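SM80.1 Vicilin (Solanum melongena, PDB 5VF5) is a 7S vicilin of the cupin family, probably a seed storage protein, and binds a copper ion. Local coordinates at residues Glu379-Glu382 with Ile383-Gln387. Sequence-based numbering, arbitrary orientation. Where two conformers were deposited one is given.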
loop_
_atom_site.group_PDB
_atom_site.type_symbol
_atom_site.label_atom_id
_atom_site.label_comp_id
_atom_site.label_asym_id
_atom_site.label_seq_id
_atom_site.Cartn_x
_atom_site.Cartn_y
_atom_site.Cartn_z
ATOM N N GLU A 379 17.613 -36.767 -13.810
ATOM C CA GLU A 379 16.711 -36.212 -14.795
ATOM C C GLU A 379 15.895 -35.053 -14.220
ATOM O O GLU A 379 15.721 -34.026 -14.878
ATOM C CB GLU A 379 15.778 -37.296 -15.325
ATOM C CG GLU A 379 14.921 -36.790 -16.472
ATOM C CD GLU A 379 14.120 -37.851 -17.166
ATOM O OE1 GLU A 379 14.114 -39.039 -16.709
ATOM O OE2 GLU A 379 13.497 -37.451 -18.188
ATOM N N VAL A 380 15.452 -35.192 -12.973
ATOM C CA VAL A 380 14.791 -34.097 -12.304
ATOM C C VAL A 380 15.720 -32.903 -12.239
ATOM O O VAL A 380 15.326 -31.772 -12.541
ATOM C CB VAL A 380 14.328 -34.493 -10.891
ATOM C CG1 VAL A 380 13.649 -33.303 -10.217
ATOM C CG2 VAL A 380 13.311 -35.601 -10.951
ATOM N N GLU A 381 16.977 -33.156 -11.846
ATOM C CA GLU A 381 17.955 -32.075 -11.736
ATOM C C GLU A 381 18.225 -31.411 -13.070
ATOM O O GLU A 381 18.314 -30.186 -13.156
ATOM C CB GLU A 381 19.234 -32.544 -11.031
ATOM C CG GLU A 381 18.950 -32.810 -9.562
ATOM C CD GLU A 381 20.162 -32.853 -8.637
ATOM O OE1 GLU A 381 21.244 -33.266 -9.119
ATOM O OE2 GLU A 381 19.999 -32.511 -7.393
ATOM N N GLU A 382 18.328 -32.200 -14.121
ATOM C CA GLU A 382 18.512 -31.628 -15.453
ATOM C C GLU A 382 17.367 -30.655 -15.777
ATOM O O GLU A 382 17.622 -29.517 -16.225
ATOM C CB GLU A 382 18.627 -32.729 -16.509
ATOM C CG GLU A 382 18.810 -32.205 -17.932
ATOM C CD GLU A 382 18.952 -33.300 -18.987
ATOM O OE1 GLU A 382 19.523 -34.368 -18.692
ATOM O OE2 GLU A 382 18.503 -33.076 -20.135
ATOM N N ILE A 383 16.125 -31.055 -15.505
ATOM C CA ILE A 383 14.989 -30.223 -15.837
ATOM C C ILE A 383 15.005 -28.952 -15.011
ATOM O O ILE A 383 14.829 -27.864 -15.528
ATOM C CB ILE A 383 13.665 -30.999 -15.675
ATOM C CG1 ILE A 383 13.572 -32.083 -16.750
ATOM C CG2 ILE A 383 12.465 -30.059 -15.711
ATOM C CD1 ILE A 383 12.509 -33.116 -16.464
ATOM N N PHE A 384 15.310 -29.089 -13.723
ATOM C CA PHE A 384 15.342 -27.934 -12.821
ATOM C C PHE A 384 16.502 -26.924 -13.031
ATOM O O PHE A 384 16.480 -25.768 -12.582
ATOM C CB PHE A 384 15.329 -28.424 -11.375
ATOM C CG PHE A 384 14.002 -28.941 -10.917
ATOM C CD1 PHE A 384 12.935 -29.097 -11.792
ATOM C CD2 PHE A 384 13.825 -29.314 -9.599
ATOM C CE1 PHE A 384 11.719 -29.575 -11.356
ATOM C CE2 PHE A 384 12.606 -29.795 -9.164
ATOM C CZ PHE A 384 11.545 -29.921 -10.041
ATOM N N GLN A 385 17.519 -27.371 -13.757
ATOM C CA GLN A 385 18.663 -26.534 -14.106
ATOM C C GLN A 385 18.563 -25.904 -15.494
ATOM O O GLN A 385 19.395 -25.092 -15.871
ATOM C CB GLN A 385 19.961 -27.333 -13.956
ATOM C CG GLN A 385 20.462 -27.323 -12.512
ATOM C CD GLN A 385 21.072 -28.633 -12.089
ATOM O OE1 GLN A 385 21.700 -29.327 -12.894
ATOM N NE2 GLN A 385 20.886 -28.986 -10.813
ATOM N N LYS A 386 17.515 -26.219 -16.243
ATOM C CA LYS A 386 17.353 -25.636 -17.572
ATOM C C LYS A 386 17.199 -24.128 -17.534
ATOM O O LYS A 386 17.638 -23.444 -18.481
ATOM C CB LYS A 386 16.217 -26.288 -18.373
ATOM C CG LYS A 386 16.600 -27.662 -18.878
ATOM C CD LYS A 386 15.508 -28.308 -19.708
ATOM C CE LYS A 386 15.957 -29.643 -20.278
ATOM N NZ LYS A 386 16.756 -29.479 -21.523
ATOM N N GLN A 387 16.542 -23.616 -16.487
ATOM C CA GLN A 387 16.369 -22.182 -16.322
ATOM C C GLN A 387 17.616 -21.621 -15.650
ATOM O O GLN A 387 17.817 -21.727 -14.440
ATOM C CB GLN A 387 15.120 -21.877 -15.502
ATOM C CG GLN A 387 14.879 -20.389 -15.273
ATOM C CD GLN A 387 14.796 -19.609 -16.561
ATOM O OE1 GLN A 387 15.789 -19.093 -17.027
ATOM N NE2 GLN A 387 13.606 -19.550 -17.161
HETATM O O HOH W 1 19.475 -29.717 -20.165
#
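Val380 and Phe384, one turn apart on the same helix, lie side by side and point the same way, a plain example of how i to i+4 spacing brings an aliphatic branch over an aromatic face. In one of the two conformers modelled for Phe384, carbon CG1 of Val380 sits 4.0 Å from the centroid of the Phe384 ring and 17° off its normal, a CH-pi contact displaced toward the rim that holds for this conformer and is doubtful for the other. The first torsion of Val380 puts the methyl there: with CG1 anti to the backbone N (chi1 179°), this branch reaches the ring while CG2 turns aside. Underneath, Phe384 N bonds to Val380 O at 2.9 Å.

The polar flanks behave differently. Glu382 and Lys386 show the same spacing, yet OE2 of Glu382 stays 4.2 Å from NZ of Lys386, too far for a salt bridge. A water accepts from that NZ at 3.0 Å and donates only weakly to the carboxylate. Gln385, bent at chi2 (143°), lays the face of its amide over Glu381 O, with CD 3.3 Å from that oxygen. The backbone N of Gln385 bonds to Glu381 O and, lying well above the carbonyl plane of Glu382, also to Glu382 O at a longer 3.3 Å.

Helix 377-385 lies at the periphery of the chain, the contact centred about 37 Å from the chain's centre. Phe384 meets the ring of Trp361, Val380 packs on Lys369 and Phe373 of helix 366-373, and Glu381 joins that helix through salt bridges to Arg366 and Lys369.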